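Local coordinates for lipase-specific foldase (Burkholderia glumae, PDB 2ES4), which helps the secreted lipase of the same bacterium to fold during its passage through the periplasm, at residues R70-A75 with R83-F88; R133-A138 with D170-E175. One frame throughout, in Å; residues are numbered along the deposited sequence.

In the fold
From its N-terminal side the chain first passes through 70-75, an extended loop, and turns back after seven residues that are neither helix nor strand into 83-88, the opening of helix 84-90. Contact 1 closes this short loop. The chain then runs through helix 101-116 before contact 2 joins helix 120-137 to the end of helix 155-172, closing a longer loop of 31 residues, about half of them helical. The two loops follow in series. The centres of contact 1 and contact 2 lie about 18 Å apart, and the nearest atoms of contact 1 and contact 2 about 7 Å, without touching. Helix 177-198 links them, since F180 meets both V85 of contact 1 and L173 of contact 2.

Contact 1 of 2, residues R70-A75 with R83-F88; sequences RLPLAA and RAVREF
L71 and P72 lie against V85, A84 and F88, so that an extended, irregular segment packs on the N-terminal part of helix 84-90 in this all-helical chaperone. L71, with the most surface buried here, sets CG over one face of the F88 ring, offset toward the rim. L71 CG stands 4.0 Å from the F88 ring centroid, 16° off the normal, in a CH-pi contact. F88 CG lies anti to the backbone N (chi1 169°), beside the carbonyl carbon, where L71 CD2 reaches F88 CG at 3.6 Å. A branched aliphatic chain suits a flat aromatic face, and both residues are buried; L116 also touches L71, and I112 touches F88, from helix 101-116.

The side chain of P72 is closed onto its own backbone N, and the rigid ring offers CG and CD as a compact apolar edge. The ring crosses the V85 side chain at about a right angle, with P72 CG 3.5 Å from V85 CG2. The small A84 lets the proline come close to the helix, with A84 CB 3.8 Å from P72 CD. No direct hydrogen bond joins the segments; a water takes that role at the side of the apolar cluster, donating to R70 O at 2.6 Å and to A84 O, also at 2.6 Å.

Contact 2 of 2, residues R133-A138 with D170-E175; sequences RAYFDA and DRTLGE
Y135 and T172 form the close part of a helix-helix contact, in which helix 120-137 meets the end of helix 155-172 with the CA atoms of Y135 and T172 5.4 Å apart. A small branched residue suits so near an approach. T172 OG1 sits between the backbone N and the carbonyl carbon (chi1 57°), with CG2 anti to the carbonyl carbon; T172 CG2 then lies 3.8 Å from Y135 CA, and T172 OG1 lies 3.5 Å from Y135 CD2, at the ring edge and near its plane. The polar partner of T172 OG1 is L168 O, one turn back in its own helix, so the hydroxyl stays satisfied against an apolar neighbour. L173 CD1, the end of a buried aliphatic chain, approaches Y135 CD2 obliquely at 4.2 Å, and F181 of helix 177-198 stacks on Y135.

Toward solvent the contact thins out. There the alanines A134 and A138 bury little surface, and A134 reaches the T172 methyl with its carbonyl O rather than with its CB. No hydrogen bond crosses between the segments. At the exposed end, A138 CB meets T172 CG2 at 4.1 Å.

Contact 1 of 2, residues R70-A75 with R83-F88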
ATOM      1  N   ARG B  70      -5.589  14.731  18.239  1.00 31.86           N
ATOM      2  CA  ARG B  70      -6.124  15.300  19.470  1.00 33.95           C
ATOM      3  C   ARG B  70      -6.651  14.295  20.474  1.00 34.07           C
ATOM      4  O   ARG B  70      -7.320  13.329  20.103  1.00 33.83           O
ATOM      5  CB  ARG B  70      -7.229  16.313  19.153  1.00 34.81           C
ATOM      6  CG  ARG B  70      -6.874  17.338  18.083  1.00 38.49           C
ATOM      7  CD  ARG B  70      -5.613  18.101  18.425  1.00 39.54           C
ATOM      8  NE  ARG B  70      -5.759  18.910  19.633  1.00 40.97           N
ATOM      9  CZ  ARG B  70      -4.751  19.528  20.240  1.00 41.09           C
ATOM     10  NH1 ARG B  70      -3.519  19.428  19.753  1.00 40.69           N
ATOM     11  NH2 ARG B  70      -4.969  20.244  21.335  1.00 39.93           N
ATOM     12  N   LEU B  71      -6.318  14.519  21.746  1.00 35.51           N
ATOM     13  CA  LEU B  71      -6.796  13.678  22.839  1.00 36.65           C
ATOM     14  C   LEU B  71      -8.229  14.135  23.112  1.00 38.47           C
ATOM     15  O   LEU B  71      -8.465  15.323  23.350  1.00 38.21           O
ATOM     16  CB  LEU B  71      -5.939  13.860  24.094  1.00 36.68           C
ATOM     17  CG  LEU B  71      -4.639  13.065  24.159  1.00 36.79           C
ATOM     18  CD1 LEU B  71      -3.761  13.565  25.276  1.00 38.49           C
ATOM     19  CD2 LEU B  71      -4.954  11.594  24.358  1.00 36.09           C
ATOM     20  N   PRO B  72      -9.205  13.207  23.043  1.00 40.72           N
ATOM     21  CA  PRO B  72     -10.623  13.506  23.272  1.00 43.11           C
ATOM     22  C   PRO B  72     -10.988  13.854  24.715  1.00 45.09           C
ATOM     23  O   PRO B  72     -10.610  13.150  25.654  1.00 45.51           O
ATOM     24  CB  PRO B  72     -11.307  12.230  22.798  1.00 42.32           C
ATOM     25  CG  PRO B  72     -10.348  11.188  23.195  1.00 42.59           C
ATOM     26  CD  PRO B  72      -9.027  11.768  22.766  1.00 41.53           C
ATOM     27  N   LEU B  73     -11.705  14.962  24.875  1.00 47.95           N
ATOM     28  CA  LEU B  73     -12.133  15.433  26.187  1.00 51.15           C
ATOM     29  C   LEU B  73     -13.643  15.379  26.337  1.00 53.29           C
ATOM     30  O   LEU B  73     -14.376  15.842  25.463  1.00 53.58           O
ATOM     31  CB  LEU B  73     -11.640  16.863  26.424  1.00 51.36           C
ATOM     32  CG  LEU B  73     -10.124  17.070  26.486  1.00 51.69           C
ATOM     33  CD1 LEU B  73      -9.810  18.544  26.612  1.00 52.59           C
ATOM     34  CD2 LEU B  73      -9.543  16.283  27.650  1.00 51.43           C
ATOM     35  N   ALA B  74     -14.101  14.812  27.450  1.00 56.20           N
ATOM     36  CA  ALA B  74     -15.528  14.702  27.737  1.00 58.41           C
ATOM     37  C   ALA B  74     -15.995  15.923  28.523  1.00 60.44           C
ATOM     38  O   ALA B  74     -15.204  16.834  28.799  1.00 60.55           O
ATOM     39  CB  ALA B  74     -15.813  13.426  28.519  1.00 58.45           C
ATOM     40  N   ALA B  75     -17.279  15.934  28.881  1.00 62.57           N
ATOM     41  CA  ALA B  75     -17.874  17.032  29.644  1.00 64.04           C
ATOM     42  C   ALA B  75     -17.275  17.138  31.039  1.00 64.98           C
ATOM     43  O   ALA B  75     -16.935  18.236  31.491  1.00 65.10           O
ATOM     44  CB  ALA B  75     -19.373  16.854  29.741  1.00 64.34           C
ATOM     45  N   ARG B  83     -11.758   5.478  21.087  1.00 44.84           N
ATOM     46  CA  ARG B  83     -10.561   4.921  20.464  1.00 43.01           C
ATOM     47  C   ARG B  83      -9.538   5.993  20.110  1.00 40.22           C
ATOM     48  O   ARG B  83      -8.360   5.691  19.909  1.00 38.89           O
ATOM     49  CB  ARG B  83     -10.955   4.126  19.228  1.00 44.15           C
ATOM     50  CG  ARG B  83      -9.825   3.334  18.577  1.00 46.50           C
ATOM     51  CD  ARG B  83     -10.362   2.411  17.501  1.00 48.19           C
ATOM     52  NE  ARG B  83     -11.252   3.095  16.558  1.00 50.51           N
ATOM     53  CZ  ARG B  83     -10.875   4.051  15.710  1.00 52.24           C
ATOM     54  NH1 ARG B  83      -9.613   4.450  15.671  1.00 53.15           N
ATOM     55  NH2 ARG B  83     -11.769   4.629  14.925  1.00 53.20           N
ATOM     56  N   ALA B  84      -9.987   7.247  20.086  1.00 38.91           N
ATOM     57  CA  ALA B  84      -9.123   8.384  19.784  1.00 38.22           C
ATOM     58  C   ALA B  84      -7.975   8.478  20.787  1.00 38.08           C
ATOM     59  O   ALA B  84      -6.883   8.925  20.440  1.00 37.76           O
ATOM     60  CB  ALA B  84      -9.919   9.665  19.774  1.00 37.94           C
ATOM     61  N   VAL B  85      -8.213   8.004  22.011  1.00 37.16           N
ATOM     62  CA  VAL B  85      -7.184   8.006  23.050  1.00 35.95           C
ATOM     63  C   VAL B  85      -6.055   7.069  22.635  1.00 35.25           C
ATOM     64  O   VAL B  85      -4.883   7.425  22.745  1.00 35.81           O
ATOM     65  CB  VAL B  85      -7.742   7.558  24.416  1.00 36.33           C
ATOM     66  CG1 VAL B  85      -6.633   7.481  25.460  1.00 35.92           C
ATOM     67  CG2 VAL B  85      -8.796   8.521  24.886  1.00 35.14           C
ATOM     68  N   ARG B  86      -6.424   5.892  22.128  1.00 34.15           N
ATOM     69  CA  ARG B  86      -5.454   4.898  21.672  1.00 34.33           C
ATOM     70  C   ARG B  86      -4.689   5.367  20.442  1.00 32.78           C
ATOM     71  O   ARG B  86      -3.496   5.090  20.311  1.00 32.85           O
ATOM     72  CB  ARG B  86      -6.149   3.578  21.342  1.00 35.32           C
ATOM     73  CG  ARG B  86      -5.216   2.525  20.750  1.00 38.42           C
ATOM     74  CD  ARG B  86      -5.963   1.438  20.048  1.00 40.91           C
ATOM     75  NE  ARG B  86      -5.073   0.621  19.231  1.00 44.06           N
ATOM     76  CZ  ARG B  86      -5.473  -0.349  18.413  1.00 46.63           C
ATOM     77  NH1 ARG B  86      -6.764  -0.649  18.294  1.00 45.99           N
ATOM     78  NH2 ARG B  86      -4.576  -1.021  17.704  1.00 47.12           N
ATOM     79  N   GLU B  87      -5.385   6.057  19.540  1.00 32.67           N
ATOM     80  CA  GLU B  87      -4.760   6.560  18.317  1.00 32.02           C
ATOM     81  C   GLU B  87      -3.650   7.549  18.634  1.00 31.39           C
ATOM     82  O   GLU B  87      -2.630   7.582  17.944  1.00 30.22           O
ATOM     83  CB  GLU B  87      -5.792   7.198  17.401  1.00 32.54           C
ATOM     84  CG  GLU B  87      -6.865   6.233  16.937  1.00 35.12           C
ATOM     85  CD  GLU B  87      -7.755   6.829  15.875  1.00 35.66           C
ATOM     86  OE1 GLU B  87      -8.382   7.876  16.130  1.00 36.53           O
ATOM     87  OE2 GLU B  87      -7.840   6.238  14.781  1.00 39.07           O
ATOM     88  N   PHE B  88      -3.834   8.308  19.715  1.00 30.63           N
ATOM     89  CA  PHE B  88      -2.831   9.263  20.164  1.00 31.06           C
ATOM     90  C   PHE B  88      -1.528   8.542  20.503  1.00 30.88           C
ATOM     91  O   PHE B  88      -0.456   8.948  20.056  1.00 31.26           O
ATOM     92  CB  PHE B  88      -3.334  10.054  21.373  1.00 31.01           C
ATOM     93  CG  PHE B  88      -2.268  10.868  22.044  1.00 33.02           C
ATOM     94  CD1 PHE B  88      -1.822  12.068  21.468  1.00 31.60           C
ATOM     95  CD2 PHE B  88      -1.662  10.410  23.235  1.00 32.52           C
ATOM     96  CE1 PHE B  88      -0.776  12.803  22.063  1.00 34.05           C
ATOM     97  CE2 PHE B  88      -0.624  11.128  23.832  1.00 33.04           C
ATOM     98  CZ  PHE B  88      -0.178  12.328  23.248  1.00 32.48           C
TER
HETATM   99  O   HOH W   1      -6.480  11.086  18.979  1.00 31.43           O

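Contact 2 of 2, residues R133-A138 with D170-E175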
ATOM      1  N   ARG B 133       1.255   0.600  28.240  1.00 55.28           N
ATOM      2  CA  ARG B 133       2.591   0.028  28.182  1.00 57.61           C
ATOM      3  C   ARG B 133       2.659  -1.301  28.931  1.00 58.57           C
ATOM      4  O   ARG B 133       3.432  -2.183  28.562  1.00 58.39           O
ATOM      5  CB  ARG B 133       3.618   1.016  28.722  1.00 59.34           C
ATOM      6  CG  ARG B 133       3.461   1.370  30.175  1.00 62.21           C
ATOM      7  CD  ARG B 133       4.353   2.498  30.581  1.00 64.69           C
ATOM      8  NE  ARG B 133       5.725   2.223  30.195  1.00 66.22           N
ATOM      9  CZ  ARG B 133       6.751   3.024  30.444  1.00 66.88           C
ATOM     10  NH1 ARG B 133       6.568   4.169  31.092  1.00 68.18           N
ATOM     11  NH2 ARG B 133       7.961   2.684  30.029  1.00 67.01           N
ATOM     12  N   ALA B 134       1.805  -1.451  29.947  1.00 59.53           N
ATOM     13  CA  ALA B 134       1.731  -2.686  30.724  1.00 61.29           C
ATOM     14  C   ALA B 134       1.186  -3.773  29.806  1.00 62.44           C
ATOM     15  O   ALA B 134       1.584  -4.932  29.902  1.00 62.14           O
ATOM     16  CB  ALA B 134       0.826  -2.510  31.923  1.00 60.93           C
ATOM     17  N   TYR B 135       0.321  -3.363  28.875  1.00 63.70           N
ATOM     18  CA  TYR B 135      -0.276  -4.259  27.895  1.00 64.70           C
ATOM     19  C   TYR B 135       0.795  -4.870  27.004  1.00 65.54           C
ATOM     20  O   TYR B 135       0.772  -6.072  26.768  1.00 65.10           O
ATOM     21  CB  TYR B 135      -1.340  -3.505  27.076  1.00 65.61           C
ATOM     22  CG  TYR B 135      -1.884  -4.225  25.871  1.00 66.81           C
ATOM     23  CD1 TYR B 135      -1.149  -4.284  24.663  1.00 67.30           C
ATOM     24  CD2 TYR B 135      -3.128  -4.860  25.923  1.00 67.18           C
ATOM     25  CE1 TYR B 135      -1.632  -4.969  23.549  1.00 67.84           C
ATOM     26  CE2 TYR B 135      -3.631  -5.549  24.803  1.00 67.53           C
ATOM     27  CZ  TYR B 135      -2.876  -5.593  23.623  1.00 67.83           C
ATOM     28  OH  TYR B 135      -3.370  -6.239  22.521  1.00 68.68           O
ATOM     29  N   PHE B 136       1.685  -4.029  26.473  1.00 66.63           N
ATOM     30  CA  PHE B 136       2.759  -4.494  25.596  1.00 68.16           C
ATOM     31  C   PHE B 136       3.740  -5.409  26.308  1.00 69.67           C
ATOM     32  O   PHE B 136       4.213  -6.390  25.730  1.00 69.86           O
ATOM     33  CB  PHE B 136       3.509  -3.329  24.967  1.00 67.13           C
ATOM     34  CG  PHE B 136       2.690  -2.539  24.005  1.00 65.90           C
ATOM     35  CD1 PHE B 136       2.023  -1.388  24.431  1.00 65.34           C
ATOM     36  CD2 PHE B 136       2.579  -2.937  22.660  1.00 65.19           C
ATOM     37  CE1 PHE B 136       1.259  -0.640  23.539  1.00 64.76           C
ATOM     38  CE2 PHE B 136       1.804  -2.190  21.746  1.00 64.93           C
ATOM     39  CZ  PHE B 136       1.143  -1.039  22.188  1.00 64.79           C
ATOM     40  N   ASP B 137       4.020  -5.099  27.572  1.00 71.50           N
ATOM     41  CA  ASP B 137       4.929  -5.906  28.385  1.00 73.36           C
ATOM     42  C   ASP B 137       4.296  -7.259  28.682  1.00 73.72           C
ATOM     43  O   ASP B 137       4.956  -8.294  28.583  1.00 73.83           O
ATOM     44  CB  ASP B 137       5.257  -5.196  29.697  1.00 74.87           C
ATOM     45  CG  ASP B 137       6.191  -4.018  29.506  1.00 76.41           C
ATOM     46  OD1 ASP B 137       5.878  -3.118  28.699  1.00 77.70           O
ATOM     47  OD2 ASP B 137       7.249  -3.991  30.171  1.00 77.12           O
ATOM     48  N   ALA B 138       3.000  -7.236  28.989  1.00 74.16           N
ATOM     49  CA  ALA B 138       2.238  -8.446  29.283  1.00 75.17           C
ATOM     50  C   ALA B 138       1.856  -9.170  27.995  1.00 75.84           C
ATOM     51  O   ALA B 138       1.323 -10.281  28.035  1.00 76.06           O
ATOM     52  CB  ALA B 138       0.994  -8.106  30.082  1.00 74.91           C
ATOM     53  N   ASP B 170      -8.277  -6.614  28.956  1.00 64.83           N
ATOM     54  CA  ASP B 170      -9.179  -6.469  30.097  1.00 64.58           C
ATOM     55  C   ASP B 170      -8.429  -6.356  31.417  1.00 63.76           C
ATOM     56  O   ASP B 170      -8.827  -5.599  32.297  1.00 63.70           O
ATOM     57  CB  ASP B 170     -10.157  -7.642  30.160  1.00 65.53           C
ATOM     58  CG  ASP B 170     -11.061  -7.721  28.941  1.00 67.01           C
ATOM     59  OD1 ASP B 170     -11.879  -8.661  28.876  1.00 67.01           O
ATOM     60  OD2 ASP B 170     -10.953  -6.860  28.039  1.00 68.29           O
ATOM     61  N   ARG B 171      -7.328  -7.092  31.534  1.00 63.14           N
ATOM     62  CA  ARG B 171      -6.515  -7.085  32.749  1.00 62.52           C
ATOM     63  C   ARG B 171      -5.615  -5.856  32.858  1.00 62.03           C
ATOM     64  O   ARG B 171      -5.450  -5.295  33.943  1.00 61.90           O
ATOM     65  CB  ARG B 171      -5.682  -8.353  32.823  1.00 62.30           C
ATOM     66  N   THR B 172      -5.056  -5.434  31.727  1.00 61.17           N
ATOM     67  CA  THR B 172      -4.158  -4.284  31.685  1.00 59.73           C
ATOM     68  C   THR B 172      -4.870  -2.957  31.468  1.00 59.23           C
ATOM     69  O   THR B 172      -4.695  -2.026  32.249  1.00 59.01           O
ATOM     70  CB  THR B 172      -3.092  -4.460  30.603  1.00 59.68           C
ATOM     71  OG1 THR B 172      -3.722  -4.675  29.332  1.00 59.18           O
ATOM     72  CG2 THR B 172      -2.190  -5.647  30.923  1.00 59.39           C
ATOM     73  N   LEU B 173      -5.674  -2.878  30.412  1.00 57.81           N
ATOM     74  CA  LEU B 173      -6.404  -1.657  30.092  1.00 56.93           C
ATOM     75  C   LEU B 173      -7.716  -1.550  30.844  1.00 55.94           C
ATOM     76  O   LEU B 173      -8.181  -0.442  31.116  1.00 55.47           O
ATOM     77  CB  LEU B 173      -6.640  -1.564  28.587  1.00 56.98           C
ATOM     78  CG  LEU B 173      -5.384  -1.504  27.729  1.00 57.23           C
ATOM     79  CD1 LEU B 173      -5.745  -1.608  26.290  1.00 57.68           C
ATOM     80  CD2 LEU B 173      -4.668  -0.210  28.010  1.00 57.70           C
ATOM     81  N   GLY B 174      -8.306  -2.700  31.174  1.00 55.49           N
ATOM     82  CA  GLY B 174      -9.563  -2.727  31.909  1.00 54.52           C
ATOM     83  C   GLY B 174     -10.682  -1.926  31.285  1.00 54.21           C
ATOM     84  O   GLY B 174     -11.175  -2.261  30.209  1.00 53.89           O
ATOM     85  N   GLU B 175     -11.013  -0.811  31.932  1.00 53.46           N
ATOM     86  CA  GLU B 175     -12.063   0.092  31.470  1.00 53.32           C
ATOM     87  C   GLU B 175     -11.791   0.641  30.066  1.00 53.38           C
ATOM     88  O   GLU B 175     -12.724   0.979  29.333  1.00 52.77           O
ATOM     89  CB  GLU B 175     -12.219   1.220  32.443  1.00 53.67           C
TER